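Local coordinates for protein ECF RNA polymerase sigma factor SigK (Mycobacterium tuberculosis, PDB 4NQW) that probably directs RNA polymerase to specific promoters as an initiation factor, held inactive by an anti-sigma factor until regulated proteolysis releases it, at residues 41-46 against 77-82; 159-164 against 188-193; 56-61 against 69-74; 48-53 against 92-97. All coordinates share one frame; numbering follows the deposited sequence.

Contact 1. Residues 41-46 against 77-82; sequences AAFAEF and LEVWRN. With CD (cadmium ion), chain F.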
loop_
_atom_site.group_PDB
_atom_site.type_symbol
_atom_site.label_atom_id
_atom_site.label_comp_id
_atom_site.label_asym_id
_atom_site.label_seq_id
_atom_site.Cartn_x
_atom_site.Cartn_y
_atom_site.Cartn_z
ATOM N N ALA A 41 15.572 1.189 -20.046
ATOM C CA ALA A 41 16.559 1.043 -18.962
ATOM C C ALA A 41 16.160 1.856 -17.719
ATOM O O ALA A 41 16.952 2.010 -16.787
ATOM C CB ALA A 41 17.937 1.470 -19.445
ATOM N N ALA A 42 14.928 2.361 -17.717
ATOM C CA ALA A 42 14.389 3.165 -16.630
ATOM C C ALA A 42 13.722 2.246 -15.619
ATOM O O ALA A 42 13.551 2.617 -14.462
ATOM C CB ALA A 42 13.384 4.171 -17.166
ATOM N N PHE A 43 13.333 1.055 -16.071
ATOM C CA PHE A 43 12.873 -0.008 -15.186
ATOM C C PHE A 43 13.959 -0.348 -14.165
ATOM O O PHE A 43 13.667 -0.562 -12.988
ATOM C CB PHE A 43 12.497 -1.246 -16.005
ATOM C CG PHE A 43 11.898 -2.358 -15.192
ATOM C CD1 PHE A 43 12.525 -3.595 -15.110
ATOM C CD2 PHE A 43 10.705 -2.168 -14.507
ATOM C CE1 PHE A 43 11.973 -4.621 -14.364
ATOM C CE2 PHE A 43 10.149 -3.189 -13.756
ATOM C CZ PHE A 43 10.785 -4.418 -13.685
ATOM N N ALA A 44 15.208 -0.387 -14.623
ATOM C CA ALA A 44 16.358 -0.564 -13.738
ATOM C C ALA A 44 16.474 0.579 -12.731
ATOM O O ALA A 44 16.777 0.350 -11.560
ATOM C CB ALA A 44 17.639 -0.675 -14.550
ATOM N N GLU A 45 16.235 1.804 -13.191
ATOM C CA GLU A 45 16.292 2.981 -12.324
ATOM C C GLU A 45 15.066 3.075 -11.411
ATOM O O GLU A 45 15.189 3.438 -10.240
ATOM C CB GLU A 45 16.440 4.260 -13.155
ATOM C CG GLU A 45 16.595 5.522 -12.315
ATOM C CD GLU A 45 17.465 6.581 -12.972
ATOM O OE1 GLU A 45 18.639 6.284 -13.280
ATOM O OE2 GLU A 45 16.980 7.716 -13.163
ATOM N N PHE A 46 13.892 2.752 -11.953
ATOM C CA PHE A 46 12.658 2.685 -11.166
ATOM C C PHE A 46 12.807 1.668 -10.041
ATOM O O PHE A 46 12.418 1.929 -8.902
ATOM C CB PHE A 46 11.470 2.304 -12.056
ATOM C CG PHE A 46 10.146 2.310 -11.341
ATOM C CD1 PHE A 46 9.418 3.486 -11.214
ATOM C CD2 PHE A 46 9.627 1.142 -10.800
ATOM C CE1 PHE A 46 8.197 3.500 -10.557
ATOM C CE2 PHE A 46 8.406 1.150 -10.141
ATOM C CZ PHE A 46 7.689 2.329 -10.021
ATOM N N LEU A 77 7.511 -7.651 -11.674
ATOM C CA LEU A 77 6.998 -8.235 -12.919
ATOM C C LEU A 77 5.651 -7.591 -13.260
ATOM O O LEU A 77 5.406 -7.254 -14.414
ATOM C CB LEU A 77 6.870 -9.764 -12.814
ATOM C CG LEU A 77 6.636 -10.604 -14.086
ATOM C CD1 LEU A 77 5.228 -10.445 -14.653
ATOM C CD2 LEU A 77 7.672 -10.318 -15.166
ATOM N N GLU A 78 4.790 -7.406 -12.257
ATOM C CA GLU A 78 3.513 -6.711 -12.476
ATOM C C GLU A 78 3.723 -5.243 -12.847
ATOM O O GLU A 78 2.990 -4.709 -13.677
ATOM C CB GLU A 78 2.578 -6.814 -11.262
ATOM C CG GLU A 78 1.222 -6.150 -11.507
ATOM C CD GLU A 78 0.214 -6.346 -10.389
ATOM O OE1 GLU A 78 -0.879 -5.747 -10.475
ATOM O OE2 GLU A 78 0.495 -7.089 -9.426
ATOM N N VAL A 79 4.712 -4.593 -12.234
ATOM C CA VAL A 79 5.062 -3.218 -12.600
ATOM C C VAL A 79 5.322 -3.169 -14.100
ATOM O O VAL A 79 4.701 -2.394 -14.821
ATOM C CB VAL A 79 6.317 -2.703 -11.858
ATOM C CG1 VAL A 79 6.767 -1.356 -12.413
ATOM C CG2 VAL A 79 6.051 -2.577 -10.366
ATOM N N TRP A 80 6.234 -4.022 -14.553
ATOM C CA TRP A 80 6.604 -4.112 -15.965
ATOM C C TRP A 80 5.410 -4.344 -16.890
ATOM O O TRP A 80 5.265 -3.664 -17.906
ATOM C CB TRP A 80 7.607 -5.248 -16.154
ATOM C CG TRP A 80 8.073 -5.422 -17.557
ATOM C CD1 TRP A 80 7.624 -6.334 -18.467
ATOM C CD2 TRP A 80 9.088 -4.664 -18.212
ATOM N NE1 TRP A 80 8.301 -6.190 -19.654
ATOM C CE2 TRP A 80 9.207 -5.171 -19.523
ATOM C CE3 TRP A 80 9.912 -3.604 -17.817
ATOM C CZ2 TRP A 80 10.114 -4.649 -20.442
ATOM C CZ3 TRP A 80 10.813 -3.090 -18.727
ATOM C CH2 TRP A 80 10.910 -3.616 -20.023
ATOM N N ARG A 81 4.561 -5.302 -16.533
ATOM C CA ARG A 81 3.479 -5.729 -17.417
ATOM C C ARG A 81 2.305 -4.748 -17.412
ATOM O O ARG A 81 1.771 -4.417 -18.473
ATOM C CB ARG A 81 3.003 -7.140 -17.047
ATOM C CG ARG A 81 2.682 -8.000 -18.259
ATOM C CD ARG A 81 2.355 -9.430 -17.871
ATOM N NE ARG A 81 2.738 -10.386 -18.910
ATOM C CZ ARG A 81 3.942 -10.950 -19.030
ATOM N NH1 ARG A 81 4.924 -10.672 -18.174
ATOM N NH2 ARG A 81 4.168 -11.805 -20.021
ATOM N N ASN A 82 1.919 -4.281 -16.224
ATOM C CA ASN A 82 0.761 -3.394 -16.064
ATOM C C ASN A 82 1.106 -1.902 -15.948
ATOM O O ASN A 82 0.260 -1.106 -15.536
ATOM C CB ASN A 82 -0.059 -3.820 -14.838
ATOM C CG ASN A 82 -0.675 -5.199 -14.989
ATOM O OD1 ASN A 82 -0.366 -5.934 -15.927
ATOM N ND2 ASN A 82 -1.553 -5.556 -14.060
HETATM CD CD CD F . -2.129 -6.998 -8.607
HETATM O O HOH W 1 -3.941 -8.480 -10.047
#

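Contact 2. Residues 159-164 against 188-193; sequences RQCIEL and SRMRDA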
loop_
_atom_site.group_PDB
_atom_site.type_symbol
_atom_site.label_atom_id
_atom_site.label_comp_id
_atom_site.label_asym_id
_atom_site.label_seq_id
_atom_site.Cartn_x
_atom_site.Cartn_y
_atom_site.Cartn_z
ATOM N N ARG A 159 -2.709 3.507 16.626
ATOM C CA ARG A 159 -1.513 2.768 16.211
ATOM C C ARG A 159 -1.824 1.279 16.048
ATOM O O ARG A 159 -1.331 0.634 15.124
ATOM C CB ARG A 159 -0.383 2.949 17.230
ATOM C CG ARG A 159 0.954 2.377 16.781
ATOM C CD ARG A 159 1.931 2.224 17.937
ATOM N NE ARG A 159 2.177 3.488 18.636
ATOM C CZ ARG A 159 1.749 3.796 19.862
ATOM N NH1 ARG A 159 1.033 2.938 20.588
ATOM N NH2 ARG A 159 2.046 4.985 20.376
ATOM N N GLN A 160 -2.638 0.745 16.956
ATOM C CA GLN A 160 -3.047 -0.662 16.928
ATOM C C GLN A 160 -3.844 -1.022 15.669
ATOM O O GLN A 160 -3.687 -2.115 15.132
ATOM C CB GLN A 160 -3.878 -0.977 18.176
ATOM C CG GLN A 160 -4.218 -2.445 18.386
ATOM C CD GLN A 160 -5.115 -2.656 19.600
ATOM O OE1 GLN A 160 -6.091 -1.929 19.797
ATOM N NE2 GLN A 160 -4.790 -3.653 20.419
ATOM N N CYS A 161 -4.697 -0.106 15.211
ATOM C CA CYS A 161 -5.488 -0.320 13.993
ATOM C C CYS A 161 -4.600 -0.514 12.769
ATOM O O CYS A 161 -4.802 -1.448 11.991
ATOM C CB CYS A 161 -6.450 0.848 13.741
ATOM S SG CYS A 161 -8.003 0.734 14.655
ATOM N N ILE A 162 -3.623 0.373 12.605
ATOM C CA ILE A 162 -2.681 0.278 11.490
ATOM C C ILE A 162 -1.793 -0.958 11.640
ATOM O O ILE A 162 -1.503 -1.636 10.658
ATOM C CB ILE A 162 -1.827 1.561 11.354
ATOM C CG1 ILE A 162 -2.735 2.749 11.013
ATOM C CG2 ILE A 162 -0.748 1.384 10.287
ATOM C CD1 ILE A 162 -2.017 4.061 10.770
ATOM N N GLU A 163 -1.377 -1.255 12.867
ATOM C CA GLU A 163 -0.525 -2.417 13.140
ATOM C C GLU A 163 -1.198 -3.728 12.720
ATOM O O GLU A 163 -0.581 -4.562 12.054
ATOM C CB GLU A 163 -0.159 -2.478 14.628
ATOM C CG GLU A 163 1.043 -3.356 14.952
ATOM C CD GLU A 163 2.370 -2.684 14.640
ATOM O OE1 GLU A 163 2.607 -1.560 15.137
ATOM O OE2 GLU A 163 3.186 -3.286 13.908
ATOM N N LEU A 164 -2.461 -3.901 13.105
ATOM C CA LEU A 164 -3.193 -5.137 12.812
ATOM C C LEU A 164 -3.662 -5.208 11.359
ATOM O O LEU A 164 -3.502 -6.238 10.706
ATOM C CB LEU A 164 -4.391 -5.293 13.754
ATOM C CG LEU A 164 -4.062 -5.534 15.231
ATOM C CD1 LEU A 164 -5.330 -5.467 16.063
ATOM C CD2 LEU A 164 -3.364 -6.870 15.442
ATOM N N SER A 188 -14.128 4.189 11.750
ATOM C CA SER A 188 -13.853 5.553 12.207
ATOM C C SER A 188 -12.435 5.683 12.759
ATOM O O SER A 188 -11.766 6.692 12.534
ATOM C CB SER A 188 -14.855 5.975 13.285
ATOM O OG SER A 188 -16.162 6.071 12.755
ATOM N N ARG A 189 -11.983 4.657 13.477
ATOM C CA ARG A 189 -10.671 4.684 14.116
ATOM C C ARG A 189 -9.537 4.577 13.099
ATOM O O ARG A 189 -8.522 5.262 13.226
ATOM C CB ARG A 189 -10.561 3.570 15.167
ATOM C CG ARG A 189 -9.615 3.861 16.325
ATOM C CD ARG A 189 -9.870 5.228 16.956
ATOM N NE ARG A 189 -10.064 5.154 18.403
ATOM C CZ ARG A 189 -11.242 5.013 19.010
ATOM N NH1 ARG A 189 -12.373 4.921 18.313
ATOM N NH2 ARG A 189 -11.293 4.961 20.336
ATOM N N MET A 190 -9.713 3.722 12.094
ATOM C CA MET A 190 -8.758 3.628 10.988
ATOM C C MET A 190 -8.656 4.959 10.251
ATOM O O MET A 190 -7.563 5.397 9.902
ATOM C CB MET A 190 -9.170 2.536 10.005
ATOM C CG MET A 190 -8.896 1.129 10.497
ATOM S SD MET A 190 -9.370 -0.095 9.265
ATOM C CE MET A 190 -8.789 -1.585 10.063
ATOM N N ARG A 191 -9.805 5.586 10.019
ATOM C CA ARG A 191 -9.861 6.912 9.406
ATOM C C ARG A 191 -9.126 7.954 10.238
ATOM O O ARG A 191 -8.373 8.761 9.700
ATOM C CB ARG A 191 -11.312 7.358 9.221
ATOM C CG ARG A 191 -12.008 6.709 8.041
ATOM C CD ARG A 191 -13.413 7.261 7.846
ATOM N NE ARG A 191 -13.400 8.686 7.515
ATOM C CZ ARG A 191 -14.410 9.352 6.960
ATOM N NH1 ARG A 191 -15.546 8.736 6.638
ATOM N NH2 ARG A 191 -14.278 10.651 6.710
ATOM N N ASP A 192 -9.358 7.935 11.547
ATOM C CA ASP A 192 -8.699 8.870 12.460
ATOM C C ASP A 192 -7.183 8.692 12.447
ATOM O O ASP A 192 -6.440 9.673 12.378
ATOM C CB ASP A 192 -9.240 8.714 13.887
ATOM C CG ASP A 192 -10.678 9.202 14.032
ATOM O OD1 ASP A 192 -11.300 9.573 13.010
ATOM O OD2 ASP A 192 -11.191 9.212 15.172
ATOM N N ALA A 193 -6.734 7.441 12.500
ATOM C CA ALA A 193 -5.306 7.121 12.480
ATOM C C ALA A 193 -4.632 7.664 11.222
ATOM O O ALA A 193 -3.564 8.272 11.298
ATOM C CB ALA A 193 -5.105 5.618 12.578
#

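Contact 3. Residues 56-61 against 69-74; sequences GLVMRV and EETTQE. With CD (cadmium ion), chain E.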
loop_
_atom_site.group_PDB
_atom_site.type_symbol
_atom_site.label_atom_id
_atom_site.label_comp_id
_atom_site.label_asym_id
_atom_site.label_seq_id
_atom_site.Cartn_x
_atom_site.Cartn_y
_atom_site.Cartn_z
ATOM N N GLY A 56 11.399 -4.009 1.973
ATOM C CA GLY A 56 11.205 -3.785 3.402
ATOM C C GLY A 56 9.767 -3.953 3.857
ATOM O O GLY A 56 9.511 -4.481 4.941
ATOM N N LEU A 57 8.824 -3.504 3.033
ATOM C CA LEU A 57 7.408 -3.665 3.346
ATOM C C LEU A 57 7.025 -5.138 3.303
ATOM O O LEU A 57 6.391 -5.647 4.226
ATOM C CB LEU A 57 6.525 -2.867 2.377
ATOM C CG LEU A 57 5.014 -3.065 2.559
ATOM C CD1 LEU A 57 4.576 -2.751 3.984
ATOM C CD2 LEU A 57 4.242 -2.210 1.570
ATOM N N VAL A 58 7.418 -5.815 2.227
ATOM C CA VAL A 58 7.134 -7.238 2.064
ATOM C C VAL A 58 7.743 -8.045 3.217
ATOM O O VAL A 58 7.055 -8.863 3.832
ATOM C CB VAL A 58 7.631 -7.759 0.701
ATOM C CG1 VAL A 58 7.519 -9.272 0.620
ATOM C CG2 VAL A 58 6.832 -7.121 -0.429
ATOM N N MET A 59 9.022 -7.803 3.508
ATOM C CA MET A 59 9.682 -8.420 4.668
ATOM C C MET A 59 8.869 -8.226 5.944
ATOM O O MET A 59 8.659 -9.170 6.701
ATOM C CB MET A 59 11.097 -7.849 4.883
ATOM C CG MET A 59 12.229 -8.704 4.330
ATOM S SD MET A 59 12.206 -10.429 4.874
ATOM C CE MET A 59 12.075 -10.264 6.653
ATOM N N ARG A 60 8.419 -6.997 6.172
ATOM C CA ARG A 60 7.635 -6.666 7.355
ATOM C C ARG A 60 6.364 -7.509 7.464
ATOM O O ARG A 60 6.032 -7.995 8.546
ATOM C CB ARG A 60 7.281 -5.171 7.351
ATOM C CG ARG A 60 6.447 -4.703 8.533
ATOM C CD ARG A 60 7.168 -4.899 9.860
ATOM N NE ARG A 60 6.284 -5.509 10.856
ATOM C CZ ARG A 60 5.611 -4.854 11.802
ATOM N NH1 ARG A 60 5.703 -3.530 11.929
ATOM N NH2 ARG A 60 4.838 -5.535 12.641
ATOM N N VAL A 61 5.665 -7.685 6.343
ATOM C CA VAL A 61 4.389 -8.406 6.320
ATOM C C VAL A 61 4.590 -9.921 6.391
ATOM O O VAL A 61 3.952 -10.595 7.199
ATOM C CB VAL A 61 3.559 -8.049 5.065
ATOM C CG1 VAL A 61 2.280 -8.874 5.002
ATOM C CG2 VAL A 61 3.219 -6.566 5.055
ATOM N N GLU A 69 11.598 -12.356 -1.140
ATOM C CA GLU A 69 12.315 -12.209 -2.403
ATOM C C GLU A 69 11.413 -12.552 -3.588
ATOM O O GLU A 69 11.316 -11.784 -4.544
ATOM C CB GLU A 69 13.568 -13.091 -2.420
ATOM C CG GLU A 69 14.668 -12.613 -1.485
ATOM C CD GLU A 69 15.860 -13.557 -1.419
ATOM O OE1 GLU A 69 15.903 -14.549 -2.180
ATOM O OE2 GLU A 69 16.769 -13.306 -0.599
ATOM N N GLU A 70 10.746 -13.699 -3.515
ATOM C CA GLU A 70 9.859 -14.142 -4.596
ATOM C C GLU A 70 8.678 -13.193 -4.811
ATOM O O GLU A 70 8.307 -12.910 -5.948
ATOM C CB GLU A 70 9.351 -15.558 -4.330
ATOM C CG GLU A 70 10.448 -16.609 -4.387
ATOM C CD GLU A 70 9.928 -18.025 -4.235
ATOM O OE1 GLU A 70 8.713 -18.207 -4.009
ATOM O OE2 GLU A 70 10.745 -18.960 -4.345
ATOM N N THR A 71 8.095 -12.711 -3.718
ATOM C CA THR A 71 6.990 -11.755 -3.789
ATOM C C THR A 71 7.443 -10.439 -4.425
ATOM O O THR A 71 6.728 -9.872 -5.249
ATOM C CB THR A 71 6.403 -11.480 -2.393
ATOM O OG1 THR A 71 6.031 -12.719 -1.778
ATOM C CG2 THR A 71 5.183 -10.568 -2.475
ATOM N N THR A 72 8.629 -9.966 -4.048
ATOM C CA THR A 72 9.193 -8.741 -4.620
ATOM C C THR A 72 9.388 -8.862 -6.136
ATOM O O THR A 72 9.133 -7.907 -6.868
ATOM C CB THR A 72 10.521 -8.353 -3.932
ATOM O OG1 THR A 72 10.283 -8.111 -2.539
ATOM C CG2 THR A 72 11.119 -7.095 -4.551
ATOM N N GLN A 73 9.826 -10.034 -6.596
ATOM C CA GLN A 73 9.943 -10.312 -8.032
ATOM C C GLN A 73 8.595 -10.221 -8.731
ATOM O O GLN A 73 8.478 -9.599 -9.787
ATOM C CB GLN A 73 10.508 -11.711 -8.279
ATOM C CG GLN A 73 11.992 -11.854 -8.025
ATOM C CD GLN A 73 12.488 -13.246 -8.369
ATOM O OE1 GLN A 73 11.970 -14.241 -7.862
ATOM N NE2 GLN A 73 13.483 -13.324 -9.239
ATOM N N GLU A 74 7.589 -10.868 -8.147
ATOM C CA GLU A 74 6.233 -10.836 -8.687
ATOM C C GLU A 74 5.738 -9.398 -8.810
ATOM O O GLU A 74 5.094 -9.044 -9.795
ATOM C CB GLU A 74 5.275 -11.641 -7.805
ATOM C CG GLU A 74 5.466 -13.149 -7.879
ATOM C CD GLU A 74 4.577 -13.914 -6.908
ATOM O OE1 GLU A 74 3.734 -13.291 -6.225
ATOM O OE2 GLU A 74 4.725 -15.151 -6.826
HETATM CD CD CD E . 18.570 -14.730 -1.383
HETATM O O HOH W 2 19.082 -14.593 1.103
HETATM O O HOH W 3 20.917 -13.574 -0.799
#

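Contact 4. Residues 48-53 against 92-97; sequences DHTKSR and SALAWL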
loop_
_atom_site.group_PDB
_atom_site.type_symbol
_atom_site.label_atom_id
_atom_site.label_comp_id
_atom_site.label_asym_id
_atom_site.label_seq_id
_atom_site.Cartn_x
_atom_site.Cartn_y
_atom_site.Cartn_z
ATOM N N ASP A 48 15.803 0.447 -8.806
ATOM C CA ASP A 48 16.889 0.870 -7.907
ATOM C C ASP A 48 16.455 1.891 -6.852
ATOM O O ASP A 48 16.930 1.850 -5.717
ATOM C CB ASP A 48 18.070 1.449 -8.705
ATOM C CG ASP A 48 19.034 0.380 -9.202
ATOM O OD1 ASP A 48 19.059 -0.734 -8.633
ATOM O OD2 ASP A 48 19.782 0.660 -10.166
ATOM N N HIS A 49 15.558 2.798 -7.230
ATOM C CA HIS A 49 15.135 3.882 -6.345
ATOM C C HIS A 49 14.038 3.457 -5.359
ATOM O O HIS A 49 13.859 4.098 -4.320
ATOM C CB HIS A 49 14.664 5.087 -7.174
ATOM C CG HIS A 49 14.897 6.407 -6.508
ATOM N ND1 HIS A 49 16.157 6.863 -6.183
ATOM C CD2 HIS A 49 14.035 7.376 -6.117
ATOM C CE1 HIS A 49 16.061 8.050 -5.612
ATOM N NE2 HIS A 49 14.784 8.385 -5.562
ATOM N N THR A 50 13.317 2.381 -5.681
ATOM C CA THR A 50 12.179 1.927 -4.871
ATOM C C THR A 50 12.386 0.599 -4.124
ATOM O O THR A 50 11.610 0.273 -3.224
ATOM C CB THR A 50 10.916 1.777 -5.745
ATOM O OG1 THR A 50 11.149 0.811 -6.780
ATOM C CG2 THR A 50 10.532 3.110 -6.376
ATOM N N LYS A 51 13.426 -0.152 -4.482
ATOM C CA LYS A 51 13.579 -1.541 -4.021
ATOM C C LYS A 51 13.615 -1.731 -2.500
ATOM O O LYS A 51 13.031 -2.685 -1.986
ATOM C CB LYS A 51 14.812 -2.202 -4.656
ATOM C CG LYS A 51 16.151 -1.562 -4.313
ATOM C CD LYS A 51 17.271 -2.200 -5.122
ATOM C CE LYS A 51 18.532 -1.355 -5.130
ATOM N NZ LYS A 51 19.205 -1.339 -3.804
ATOM N N SER A 52 14.294 -0.834 -1.788
ATOM C CA SER A 52 14.415 -0.956 -0.333
ATOM C C SER A 52 13.071 -0.749 0.381
ATOM O O SER A 52 12.807 -1.367 1.415
ATOM C CB SER A 52 15.463 0.020 0.215
ATOM O OG SER A 52 15.045 1.364 0.057
ATOM N N ARG A 53 12.230 0.116 -0.176
ATOM C CA ARG A 53 10.905 0.365 0.390
ATOM C C ARG A 53 9.925 -0.771 0.082
ATOM O O ARG A 53 9.117 -1.138 0.937
ATOM C CB ARG A 53 10.355 1.712 -0.088
ATOM C CG ARG A 53 11.008 2.903 0.602
ATOM C CD ARG A 53 10.320 4.226 0.289
ATOM N NE ARG A 53 11.105 5.077 -0.606
ATOM C CZ ARG A 53 11.131 4.980 -1.935
ATOM N NH1 ARG A 53 10.420 4.053 -2.568
ATOM N NH2 ARG A 53 11.884 5.815 -2.642
ATOM N N SER A 92 0.408 9.007 -7.253
ATOM C CA SER A 92 1.844 8.948 -7.518
ATOM C C SER A 92 2.279 7.549 -7.942
ATOM O O SER A 92 1.626 6.557 -7.610
ATOM C CB SER A 92 2.635 9.370 -6.280
ATOM O OG SER A 92 2.453 8.442 -5.225
ATOM N N ALA A 93 3.387 7.482 -8.675
ATOM C CA ALA A 93 3.991 6.207 -9.061
ATOM C C ALA A 93 4.360 5.399 -7.823
ATOM O O ALA A 93 4.190 4.179 -7.792
ATOM C CB ALA A 93 5.224 6.445 -9.917
ATOM N N LEU A 94 4.856 6.095 -6.805
ATOM C CA LEU A 94 5.266 5.467 -5.552
ATOM C C LEU A 94 4.077 4.770 -4.888
ATOM O O LEU A 94 4.172 3.610 -4.489
ATOM C CB LEU A 94 5.857 6.513 -4.593
ATOM C CG LEU A 94 7.130 6.183 -3.799
ATOM C CD1 LEU A 94 7.015 6.730 -2.382
ATOM C CD2 LEU A 94 7.438 4.696 -3.756
ATOM N N ALA A 95 2.962 5.491 -4.780
ATOM C CA ALA A 95 1.733 4.955 -4.195
ATOM C C ALA A 95 1.187 3.780 -5.001
ATOM O O ALA A 95 0.721 2.792 -4.433
ATOM C CB ALA A 95 0.681 6.050 -4.087
ATOM N N TRP A 96 1.246 3.897 -6.324
ATOM C CA TRP A 96 0.822 2.833 -7.235
ATOM C C TRP A 96 1.632 1.556 -6.997
ATOM O O TRP A 96 1.077 0.456 -6.969
ATOM C CB TRP A 96 0.992 3.317 -8.678
ATOM C CG TRP A 96 0.465 2.406 -9.743
ATOM C CD1 TRP A 96 -0.826 2.309 -10.173
ATOM C CD2 TRP A 96 1.228 1.501 -10.550
ATOM N NE1 TRP A 96 -0.917 1.384 -11.187
ATOM C CE2 TRP A 96 0.330 0.873 -11.437
ATOM C CE3 TRP A 96 2.581 1.151 -10.600
ATOM C CZ2 TRP A 96 0.740 -0.084 -12.365
ATOM C CZ3 TRP A 96 2.990 0.200 -11.525
ATOM C CH2 TRP A 96 2.071 -0.405 -12.397
ATOM N N LEU A 97 2.941 1.716 -6.805
ATOM C CA LEU A 97 3.849 0.592 -6.567
ATOM C C LEU A 97 3.666 -0.024 -5.179
ATOM O O LEU A 97 3.531 -1.242 -5.050
ATOM C CB LEU A 97 5.304 1.045 -6.744
ATOM C CG LEU A 97 6.418 0.053 -6.393
ATOM C CD1 LEU A 97 6.427 -1.120 -7.356
ATOM C CD2 LEU A 97 7.767 0.757 -6.398
#

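Contact 1. Residues 41-46 against 77-82
Phe43, at the start of helix 42-62, and Trp80, near the end of helix 65-82, form a T-shaped (edge-to-face) stack in the helical bundle of sigma-70 domain 2. The edge of the indole is turned to the face of the phenyl ring, with planes at 66° and centroids of the two six-membered rings 4.9 Å apart. Trp80 CE3 stands over the rim of the Phe43 ring rather than its middle, 3.5 Å from Phe43 CG, while Trp80 CZ3 slides back along the side chain to within 3.7 Å of Phe43 CB. Both residues hold CG anti to the backbone N (chi1 -175° in Phe43), which carries each ring across to the partner helix. Such large groups span a wide gap, since the two short helical segments run 11.6 Å apart at an angle of 136°. Val79 adds one methyl: CG1 lies at the edge of the Phe43 ring, near its plane, and 3.8 Å from CE2 of Phe46, which it approaches obliquely. Glu78 is directed elsewhere, gripping a cadmium ion with both carboxylate oxygens while OE2 also bonds Arg104. Around this aromatic cluster, helix 93-111 presents Leu97 to both Phe46 and Val79, helix 28-34 packs Leu28 and Leu32 on Phe46, and another protein chain touches Phe43 and Trp80.

Contact 2. Residues 159-164 against 188-193
Cys161 and Met190 mark the closest backbone approach of two helices that cross almost at a right angle, their short segments 8.8 Å apart at 99°. The small side chains of Cys161 and Ala193 fit this close approach. Cys161 CB rests 4.1 Å from Met190 CG, and a turn further along the other helix, Ala193 receives the outer end of Ile162 on its methyl, with Ile162 CD1 3.9 Å from Ala193 CB and CG1 nearly as close. Ile162 reaches it because CG1 lies anti to its own carbonyl carbon (chi1 -64°) and the chain then runs straight out to CD1. This buried part is wholly apolar. The margin differs in having a partly exposed arginine: Cys161 SG touches the aliphatic root of Arg189, 3.9 Å from CB and equally far from CG, but the arginine then bends at its second and third torsions and takes its guanidinium away from Cys161. Met190 extends past Cys161 to Ala165 and to Tyr172 of helix 172-178, while Ile162 also meets Leu194 and Leu197. Helix 156-167 packs across helix 183-201, whose start belongs to the helix-turn-helix predicted for residues 172-191, an arrangement characteristic of the DNA-binding sigma-70 domain 4.

Contact 3. Residues 56-61 against 69-74
Val58 projects from helix 42-62 toward Thr71 and Thr72 of helix 65-82, joining two successive helices of sigma-70 domain 2. Followed outward, its side chain first brings CB to about 4.2 Å from Thr72 OG1, a loose approach. The chain then forks. CG1, anti to the backbone N (chi1 172°), makes the closer contact, 3.9 Å from Thr71 CB and 4.1 Å from the Thr71 methyl CG2. The other methyl, CG2, comes to Thr72 OG1 at 4.2 Å, so the valine straddles two successive threonines with one branch for each. These are van der Waals contacts. The threonine hydroxyls find their partners within their own helix: Thr71 OG1 bonds Tyr67 O and Thr72 OG1 bonds Ser68 O, each turned back to a carbonyl of the preceding turn. Both threonines, buried where they meet Val58, belong to the motif Glu70 to Gln73 that interacts with the RpoC subunit of the polymerase core. Val58 is further packed by Ile75 and Ser68. Glu69, at the head of 69-74, instead chelates a cadmium ion, shared with a side chain of another protein chain, with OE2 2.4 Å from the metal and OE1 at 2.8 Å.

Contact 4. Residues 48-53 against 92-97
Thr50 and Leu97 make the buried half of this contact, with a single methyl pressed against a whole threonine side chain. Leu97 CD2 lies 3.4 Å from Thr50 CB, at the same separation from OG1, and slightly farther from CG2. Beside it, Arg53 and Leu94 cross at about a right angle: the leucine sits over one face of the guanidinium, with CD2 3.3 Å from Arg53 NH1, while Thr50 CG2 lies at the edge of that same group, in its plane. The guanidinium is thereby bordered by aliphatic carbon on a face and along an edge. The next shell fixes the threonine. Its chi1 of 60° sets OG1 between the backbone N and the carbonyl carbon, where it bonds Phe46 O one turn earlier and Tyr76 OH on helix 65-82. Near this point helix 42-62 is kinked, since the N atoms of residues 52 and 53 lack the bonds to the preceding turn. On the other side, Ser92 is the N-cap of helix 93-111; its OG accepts from Ala95 N at 3.0 Å with an angle of 158°, and the cap also bonds an acidic side chain of another protein chain. Farther out, Leu28 packs on Thr50 and Leu94, and Val54 and Ile75 on Leu97. Packed together in this way, helices 42-62, 65-82 and 93-111 form the helical core typical of sigma-70 domain 2.

Three of the four contacts build domain 2, and one builds domain 4. Contacts 1 and 3 join the same two helices, 42-62 and 65-82, at places about 16 Å apart between centres: aromatic rings fill one place, a branched valine and two threonines the other. Contact 4 brings in helix 93-111 and meets contact 1 directly, Leu97 CD1 lying 3.4 Å from Val79 CG2. Contacts 1, 2 and 3 are buried, whereas contact 4 is partly so and has an arginine among its apolar groups. Contact 2 stands on the far side of the chain, yet a salt bridge from Glu163 to Arg60 ties it to contact 3, linking the two domains.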